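Local coordinates for protein porin (PDB 3T24) that forms an OprD-family beta-barrel channel in the outer membrane of Pseudomonas aeruginosa that probably admits small substrates, likely carboxylates among them, at residues L152-L157 with D193-S198; T207-G212 with H221-V226; S239-A244 with A261-S266. One frame throughout, in Å; residues are numbered along the deposited sequence.

Interaction 1: residues L152-L157 with D193-S198; sequences LDAGRL and DFAGGS. With C8E ((hydroxyethyloxy)tri(ethyloxy)octane), chain J.
Arg156 and Asp193 stand opposite each other in a non-hydrogen-bonded antiparallel pair, and their side chains run alongside one another in the same direction, with guanidinium and carboxylate planes only 15° apart. The grip is side-on and two-pronged: NE of Arg156 lies 2.6 Å from OD1 of Asp193, and NH2 of Arg156 lies 3.1 Å from OD2 of Asp193. Both oxygens are met on their syn sides, but each nitrogen sits somewhat out of the carboxylate plane, and neither N-H points quite straight at its acceptor. A bend at chi3 (-52°) in an otherwise extended Arg156 brings the NE/NH2 side of the guanidinium to the acid. The octyl tail of a detergent molecule, C8E of chain J, passes this salt bridge, its C3 atom 3.9 Å from Asp193 CB.

That detergent marks the side of Arg156, Asp193 and Ala195 as probably the membrane-facing wall of the OprD-family beta-barrel; two adjacent, nearly antiparallel staves form this part of it. Asp153 and Phe194 project from the opposite face, where both touch Leu122 of a loop.

Phe194 has CG wedged between its backbone N and carbonyl carbon (chi1 62°), which lays the ring over the partner strand. Its face covers Gly155, whose CA is 3.9 Å from the ring centroid in a CH-pi contact, as in the aromatic rescue of glycine known from antiparallel sheets. Two further groups meet the ring at its edge. Asp153 OD1 comes in near the ring plane, 3.4 Å from Phe194 CD1, while Leu157 crosses at about a right angle and sets CG 3.8 Å from Phe194 CE2. Beneath the ring, a reciprocal pair of backbone hydrogen bonds joins Gly155 N to Phe194 O and Phe194 N to Gly155 O, each 2.9 Å.

Interaction 2: residues T207-G212 with H221-V226; sequences TSYHYG and HYLGLV. With C8E ((hydroxyethyloxy)tri(ethyloxy)octane), chain J; C8E ((hydroxyethyloxy)tri(ethyloxy)octane), chain M.
His221 is gripped between two tyrosines of the facing strand. Its ND1 donates to Tyr209 OH at 2.8 Å, the hydroxyl oxygen lying close to the imidazole plane, and Tyr211 turns an edge toward the imidazole face, with CD1 of Tyr211 3.7 Å from CE1 of His221. The ring centroids of this T-shaped pair are 5.3 Å apart. Tyr209 CG is anti to the backbone N (chi1 177°), which carries the phenol alongside Leu223 as well, with CD1 of each residue 3.8 Å apart. Detergent adds to this cluster: C11 of C8E chain J sits over the centre of the Tyr211 ring.

Against this aromatic cluster the Ser208 end is thinner and water-bridged. Its OG fills the place beside Gly224, 3.5 Å from Gly224 CA, and a single water lies 2.9 Å from Ser208 OG and donates a weak bond to Tyr222 O. Between the two faces the backbone ladder stays regular. A detergent-contacting face of Tyr209, Tyr211 and Leu223, backed by one carrying Ser208 and His210, is consistent with a hairpin in the wall of an outer-membrane beta-barrel, one side toward the membrane and the other toward the channel.

Interaction 3: residues S239-A244 with A261-S266; sequences SDIRWA and AMFTYS
Phe263 reaches across the strand boundary to Ser239 and Ile241. Starting at CB, the side chain turns with CG anti to the carbonyl carbon (chi1 -61°), and this swings one edge of the ring over to the neighbouring strand. CD1 of Phe263 is the first atom to arrive, 3.3 Å from Ser239 OG, which lies near the ring plane. Next along that edge, CE1 of Phe263 is shared between the serine hydroxyl and the CD1 methyl of Ile241, 3.9 Å from Ile241 CD1. At the tip, CZ of Phe263 stands 3.8 Å from the same Ile241 CD1. Ile241 also meets Ala261, its CG1 3.8 Å from Ala261 CB.

Below this row, two backbone hydrogen bonds join Asp240 N to Met262 O and Met262 N to Asp240 O, each 2.9 Å, in the antiparallel hydrogen-bonded pair of a hairpin belonging to the barrel wall. On their face of the sheet Asp240 is held within its own strand: Arg242 grips it side-on through NE and NH2, coming from above the carboxylate plane with NE 50° out of it. Tyr294 adds a cation-pi contact to Arg242.

The chemistry is thus split by the sheet. Largely carbon contacts, with one serine hydroxyl at the ring edge, are consistent with a membrane-facing surface, whereas the Asp240-Arg242 salt bridge on the other face, beside Met262, suggests a side turned toward the channel.

Overall arrangement
Along the chain from the N terminus, the three contacts follow in series, none nested in or crossing another. Interaction 1 closes a 35-residue excursion between strands 150-161 and 192-200; interaction 2 closes the hairpin of strands 205-214 and 218-230, with 8 residues between its segments; interaction 3 closes the next, with 16. Adjacent contacts are stitched together by neighbouring strands: probable hydrogen bonds join Ala195 O to Tyr211 N (2.8 Å) and Leu223 N to Trp243 O (2.7 Å). Interactions 1 and 3, with centres about 23 Å apart, do not touch, so interaction 2 bridges them, making six successive staves of the barrel wall continuous.

Interaction 1: residues L152-L157 with D193-S198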
# COMPACT_ATOMS: atom_id res chain seq x y z
N LEU A 152 19.79 0.19 -4.43
CA LEU A 152 19.67 1.60 -4.14
C LEU A 152 18.55 2.19 -4.98
O LEU A 152 18.28 1.74 -6.09
CB LEU A 152 20.99 2.31 -4.45
CG LEU A 152 22.23 1.72 -3.78
CD1 LEU A 152 23.48 2.15 -4.50
CD2 LEU A 152 22.30 2.15 -2.33
N ASP A 153 17.88 3.19 -4.43
CA ASP A 153 16.83 3.88 -5.16
C ASP A 153 16.99 5.37 -4.90
O ASP A 153 17.67 5.78 -3.97
CB ASP A 153 15.47 3.38 -4.70
CG ASP A 153 15.17 3.79 -3.27
OD1 ASP A 153 14.85 4.98 -3.05
OD2 ASP A 153 15.27 2.93 -2.36
N ALA A 154 16.37 6.19 -5.73
CA ALA A 154 16.36 7.62 -5.51
C ALA A 154 15.43 8.20 -6.56
O ALA A 154 15.34 7.68 -7.67
CB ALA A 154 17.77 8.21 -5.65
N GLY A 155 14.74 9.28 -6.22
CA GLY A 155 13.83 9.88 -7.16
C GLY A 155 13.08 11.10 -6.68
O GLY A 155 13.24 11.56 -5.54
N ARG A 156 12.26 11.63 -7.58
CA ARG A 156 11.42 12.76 -7.31
C ARG A 156 10.06 12.61 -7.98
O ARG A 156 9.97 12.50 -9.21
CB ARG A 156 12.07 14.05 -7.80
CG ARG A 156 11.10 15.23 -7.75
CD ARG A 156 11.79 16.55 -7.90
NE ARG A 156 12.90 16.68 -6.96
CZ ARG A 156 13.78 17.67 -6.99
NH1 ARG A 156 13.67 18.62 -7.91
NH2 ARG A 156 14.77 17.72 -6.11
N LEU A 157 9.02 12.63 -7.16
CA LEU A 157 7.64 12.63 -7.64
C LEU A 157 7.09 14.05 -7.59
O LEU A 157 7.27 14.77 -6.60
CB LEU A 157 6.80 11.72 -6.75
CG LEU A 157 7.45 10.34 -6.53
CD1 LEU A 157 6.68 9.58 -5.50
CD2 LEU A 157 7.61 9.52 -7.84
N ASP A 193 10.84 14.03 -2.59
CA ASP A 193 12.14 13.44 -2.90
C ASP A 193 12.37 12.22 -2.05
O ASP A 193 12.02 12.21 -0.86
CB ASP A 193 13.26 14.44 -2.66
CG ASP A 193 13.23 15.59 -3.64
OD1 ASP A 193 12.53 15.48 -4.66
OD2 ASP A 193 13.92 16.60 -3.38
N PHE A 194 12.97 11.20 -2.65
CA PHE A 194 13.28 10.00 -1.89
C PHE A 194 14.61 9.41 -2.30
O PHE A 194 15.10 9.62 -3.41
CB PHE A 194 12.13 8.98 -1.95
CG PHE A 194 11.83 8.47 -3.33
CD1 PHE A 194 12.47 7.35 -3.82
CD2 PHE A 194 10.91 9.13 -4.15
CE1 PHE A 194 12.19 6.86 -5.09
CE2 PHE A 194 10.62 8.66 -5.43
CZ PHE A 194 11.26 7.52 -5.91
N ALA A 195 15.24 8.71 -1.35
CA ALA A 195 16.49 7.99 -1.58
C ALA A 195 16.60 6.94 -0.51
O ALA A 195 16.06 7.10 0.58
CB ALA A 195 17.68 8.92 -1.55
N GLY A 196 17.25 5.84 -0.83
CA GLY A 196 17.38 4.78 0.15
C GLY A 196 18.10 3.57 -0.38
O GLY A 196 18.62 3.57 -1.50
N GLY A 197 18.09 2.51 0.41
CA GLY A 197 18.80 1.31 0.04
C GLY A 197 18.46 0.18 0.97
O GLY A 197 17.85 0.36 2.03
N SER A 198 18.87 -1.01 0.57
CA SER A 198 18.66 -2.17 1.39
C SER A 198 19.77 -3.13 1.04
O SER A 198 20.22 -3.16 -0.10
CB SER A 198 17.29 -2.79 1.11
OG SER A 198 17.25 -3.25 -0.21
C1 C8E J . 16.31 14.31 -6.60
C2 C8E J . 16.31 13.17 -5.58
C3 C8E J . 16.79 13.68 -4.22
C4 C8E J . 17.17 12.56 -3.25
C5 C8E J . 17.51 13.12 -1.86
C6 C8E J . 18.98 12.92 -1.45
C7 C8E J . 19.19 12.90 0.08
C8 C8E J . 19.77 14.18 0.68
O9 C8E J . 19.25 14.42 2.00
C10 C8E J . 19.99 13.84 3.08
C11 C8E J . 19.32 12.57 3.60
O12 C8E J . 19.47 11.54 2.63
C13 C8E J . 19.32 10.21 3.11
C14 C8E J . 20.43 9.29 2.58
O15 C8E J . 19.96 8.33 1.64
C16 C8E J . 20.12 6.98 2.05
C17 C8E J . 21.09 6.22 1.14
O18 C8E J . 21.21 4.86 1.54

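Interaction 2: residues T207-G212 with H221-V226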
# COMPACT_ATOMS: atom_id res chain seq x y z
N THR A 207 18.58 -5.46 5.97
CA THR A 207 18.21 -4.21 6.61
C THR A 207 18.05 -3.15 5.53
O THR A 207 18.60 -3.28 4.43
CB THR A 207 19.24 -3.76 7.65
OG1 THR A 207 20.44 -3.31 7.00
CG2 THR A 207 19.57 -4.90 8.58
N SER A 208 17.30 -2.11 5.86
CA SER A 208 17.06 -1.03 4.93
C SER A 208 17.05 0.33 5.63
O SER A 208 16.71 0.44 6.80
CB SER A 208 15.74 -1.25 4.21
OG SER A 208 14.67 -1.28 5.13
N TYR A 209 17.45 1.34 4.88
CA TYR A 209 17.40 2.72 5.34
C TYR A 209 16.79 3.57 4.20
O TYR A 209 17.28 3.58 3.08
CB TYR A 209 18.80 3.19 5.74
CG TYR A 209 18.92 4.64 6.16
CD1 TYR A 209 18.69 5.02 7.47
CD2 TYR A 209 19.28 5.62 5.26
CE1 TYR A 209 18.80 6.34 7.86
CE2 TYR A 209 19.40 6.94 5.64
CZ TYR A 209 19.16 7.29 6.94
OH TYR A 209 19.27 8.61 7.33
N HIS A 210 15.69 4.25 4.48
CA HIS A 210 15.02 5.04 3.46
C HIS A 210 14.70 6.43 3.98
O HIS A 210 14.32 6.60 5.13
CB HIS A 210 13.72 4.33 3.00
CG HIS A 210 13.99 3.07 2.23
ND1 HIS A 210 14.09 3.06 0.85
CD2 HIS A 210 14.25 1.81 2.64
CE1 HIS A 210 14.37 1.82 0.45
NE2 HIS A 210 14.48 1.05 1.52
N TYR A 211 14.87 7.40 3.08
CA TYR A 211 14.55 8.79 3.32
C TYR A 211 13.50 9.28 2.33
O TYR A 211 13.56 9.00 1.14
CB TYR A 211 15.81 9.61 3.11
CG TYR A 211 15.63 11.11 3.15
CD1 TYR A 211 15.64 11.80 4.37
CD2 TYR A 211 15.50 11.85 1.98
CE1 TYR A 211 15.51 13.19 4.42
CE2 TYR A 211 15.36 13.23 2.01
CZ TYR A 211 15.37 13.90 3.24
OH TYR A 211 15.24 15.26 3.28
N GLY A 212 12.54 10.04 2.84
CA GLY A 212 11.56 10.70 2.01
C GLY A 212 11.25 12.11 2.52
O GLY A 212 11.13 12.34 3.72
N HIS A 221 12.78 9.45 8.03
CA HIS A 221 13.81 8.42 7.95
C HIS A 221 13.16 7.12 8.38
O HIS A 221 12.54 7.05 9.45
CB HIS A 221 15.00 8.74 8.87
CG HIS A 221 15.69 10.03 8.52
ND1 HIS A 221 16.93 10.07 7.92
CD2 HIS A 221 15.28 11.32 8.65
CE1 HIS A 221 17.27 11.33 7.71
NE2 HIS A 221 16.29 12.10 8.15
N TYR A 222 13.26 6.10 7.53
CA TYR A 222 12.65 4.82 7.82
C TYR A 222 13.74 3.77 7.94
O TYR A 222 14.52 3.59 7.00
CB TYR A 222 11.67 4.42 6.71
CG TYR A 222 10.45 3.74 7.24
CD1 TYR A 222 9.20 4.37 7.20
CD2 TYR A 222 10.53 2.47 7.79
CE1 TYR A 222 8.06 3.76 7.70
CE2 TYR A 222 9.40 1.85 8.31
CZ TYR A 222 8.17 2.50 8.26
OH TYR A 222 7.05 1.87 8.76
N LEU A 223 13.80 3.08 9.06
CA LEU A 223 14.75 1.98 9.19
C LEU A 223 14.01 0.66 9.22
O LEU A 223 12.94 0.55 9.82
CB LEU A 223 15.62 2.12 10.43
CG LEU A 223 16.78 3.12 10.43
CD1 LEU A 223 16.26 4.53 10.37
CD2 LEU A 223 17.62 2.93 11.68
N GLY A 224 14.56 -0.34 8.56
CA GLY A 224 13.95 -1.65 8.53
C GLY A 224 14.95 -2.76 8.73
O GLY A 224 16.15 -2.61 8.45
N LEU A 225 14.44 -3.88 9.23
CA LEU A 225 15.22 -5.08 9.49
C LEU A 225 14.24 -6.21 9.27
O LEU A 225 13.22 -6.28 9.93
CB LEU A 225 15.73 -5.07 10.94
CG LEU A 225 16.41 -6.25 11.67
CD1 LEU A 225 15.73 -7.61 11.42
CD2 LEU A 225 17.92 -6.33 11.37
N VAL A 226 14.54 -7.08 8.32
CA VAL A 226 13.68 -8.23 8.06
C VAL A 226 14.47 -9.52 8.22
O VAL A 226 15.49 -9.72 7.57
CB VAL A 226 13.05 -8.15 6.65
CG1 VAL A 226 12.29 -9.42 6.32
CG2 VAL A 226 12.13 -6.95 6.56
C1 C8E J . 16.31 14.31 -6.60
C2 C8E J . 16.31 13.17 -5.58
C3 C8E J . 16.79 13.68 -4.22
C4 C8E J . 17.17 12.56 -3.25
C5 C8E J . 17.51 13.12 -1.86
C6 C8E J . 18.98 12.92 -1.45
C7 C8E J . 19.19 12.90 0.08
C8 C8E J . 19.77 14.18 0.68
O9 C8E J . 19.25 14.42 2.00
C10 C8E J . 19.99 13.84 3.08
C11 C8E J . 19.32 12.57 3.60
O12 C8E J . 19.47 11.54 2.63
C13 C8E J . 19.32 10.21 3.11
C14 C8E J . 20.43 9.29 2.58
O15 C8E J . 19.96 8.33 1.64
C16 C8E J . 20.12 6.98 2.05
C17 C8E J . 21.09 6.22 1.14
O18 C8E J . 21.21 4.86 1.54
C1 C8E M . 18.98 -1.43 11.25
C2 C8E M . 19.08 -0.44 10.09
C3 C8E M . 20.44 -0.55 9.40
C4 C8E M . 20.58 0.52 8.32
C5 C8E M . 22.03 1.02 8.17
C6 C8E M . 22.30 1.55 6.76
C7 C8E M . 22.86 0.48 5.81
C8 C8E M . 21.93 -0.71 5.60
O9 C8E M . 21.22 -0.45 4.41
C10 C8E M . 22.12 -0.30 3.34
C11 C8E M . 21.83 0.94 2.51
O12 C8E M . 22.19 2.09 3.26
O HOH W 1 13.19 1.17 5.73

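Interaction 3: residues S239-A244 with A261-S266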
# COMPACT_ATOMS: atom_id res chain seq x y z
N SER A 239 10.69 -12.14 11.04
CA SER A 239 10.70 -10.97 11.91
C SER A 239 10.82 -9.71 11.08
O SER A 239 11.80 -9.52 10.36
CB SER A 239 11.86 -11.05 12.91
OG SER A 239 11.63 -12.04 13.89
N ASP A 240 9.80 -8.86 11.17
CA ASP A 240 9.73 -7.63 10.40
C ASP A 240 9.74 -6.45 11.36
O ASP A 240 8.70 -6.10 11.94
CB ASP A 240 8.42 -7.62 9.60
CG ASP A 240 8.39 -6.54 8.51
OD1 ASP A 240 9.07 -5.50 8.63
OD2 ASP A 240 7.66 -6.76 7.52
N ILE A 241 10.91 -5.85 11.57
CA ILE A 241 11.02 -4.75 12.54
C ILE A 241 11.27 -3.43 11.82
O ILE A 241 12.07 -3.36 10.89
CB ILE A 241 12.09 -5.02 13.65
CG1 ILE A 241 11.64 -6.13 14.60
CG2 ILE A 241 12.30 -3.78 14.52
CD1 ILE A 241 11.50 -7.47 13.97
N ARG A 242 10.56 -2.39 12.26
CA ARG A 242 10.49 -1.12 11.56
C ARG A 242 10.52 0.05 12.52
O ARG A 242 9.98 -0.02 13.62
CB ARG A 242 9.17 -1.03 10.79
CG ARG A 242 8.91 -2.20 9.86
CD ARG A 242 7.61 -1.97 9.13
NE ARG A 242 7.24 -3.10 8.29
CZ ARG A 242 6.12 -3.15 7.58
NH1 ARG A 242 5.25 -2.14 7.61
NH2 ARG A 242 5.86 -4.22 6.84
N TRP A 243 11.11 1.15 12.08
CA TRP A 243 11.16 2.36 12.90
C TRP A 243 11.33 3.57 12.02
O TRP A 243 12.23 3.62 11.19
CB TRP A 243 12.30 2.27 13.92
CG TRP A 243 12.28 3.39 14.88
CD1 TRP A 243 11.55 3.47 16.03
CD2 TRP A 243 13.02 4.61 14.78
NE1 TRP A 243 11.80 4.66 16.67
CE2 TRP A 243 12.70 5.38 15.92
CE3 TRP A 243 13.93 5.12 13.86
CZ2 TRP A 243 13.25 6.64 16.15
CZ3 TRP A 243 14.48 6.36 14.08
CH2 TRP A 243 14.13 7.11 15.22
N ALA A 244 10.47 4.56 12.20
CA ALA A 244 10.49 5.73 11.34
C ALA A 244 10.41 6.99 12.17
O ALA A 244 9.60 7.09 13.09
CB ALA A 244 9.33 5.70 10.35
N ALA A 261 6.37 -3.56 14.44
CA ALA A 261 7.01 -4.83 14.15
C ALA A 261 5.97 -5.94 14.06
O ALA A 261 4.96 -5.94 14.77
CB ALA A 261 8.03 -5.14 15.23
N MET A 262 6.23 -6.90 13.18
CA MET A 262 5.34 -8.04 13.02
C MET A 262 6.17 -9.30 13.04
O MET A 262 7.27 -9.36 12.48
CB MET A 262 4.57 -7.97 11.70
CG MET A 262 3.54 -9.08 11.55
SD MET A 262 1.83 -8.51 11.67
CE MET A 262 1.71 -7.51 10.18
N PHE A 263 5.63 -10.32 13.69
CA PHE A 263 6.28 -11.60 13.77
C PHE A 263 5.31 -12.62 13.23
O PHE A 263 4.18 -12.70 13.70
CB PHE A 263 6.67 -11.90 15.21
CG PHE A 263 7.63 -10.90 15.78
CD1 PHE A 263 8.99 -11.10 15.70
CD2 PHE A 263 7.16 -9.73 16.36
CE1 PHE A 263 9.88 -10.18 16.20
CE2 PHE A 263 8.04 -8.80 16.86
CZ PHE A 263 9.40 -9.02 16.78
N THR A 264 5.73 -13.37 12.22
CA THR A 264 4.84 -14.32 11.57
C THR A 264 5.47 -15.71 11.52
O THR A 264 6.41 -15.96 10.76
CB THR A 264 4.46 -13.88 10.13
OG1 THR A 264 3.77 -12.61 10.18
CG2 THR A 264 3.55 -14.91 9.48
N TYR A 265 4.95 -16.60 12.36
CA TYR A 265 5.40 -17.97 12.40
C TYR A 265 4.59 -18.79 11.42
O TYR A 265 3.37 -18.89 11.54
CB TYR A 265 5.24 -18.52 13.82
CG TYR A 265 5.50 -20.00 13.93
CD1 TYR A 265 6.79 -20.50 13.79
CD2 TYR A 265 4.47 -20.89 14.17
CE1 TYR A 265 7.04 -21.85 13.90
CE2 TYR A 265 4.71 -22.25 14.28
CZ TYR A 265 6.00 -22.72 14.14
OH TYR A 265 6.27 -24.07 14.24
N SER A 266 5.25 -19.38 10.43
CA SER A 266 4.54 -20.11 9.39
C SER A 266 4.76 -21.61 9.55
O SER A 266 5.90 -22.06 9.68
CB SER A 266 5.02 -19.68 8.00
OG SER A 266 5.21 -18.28 7.91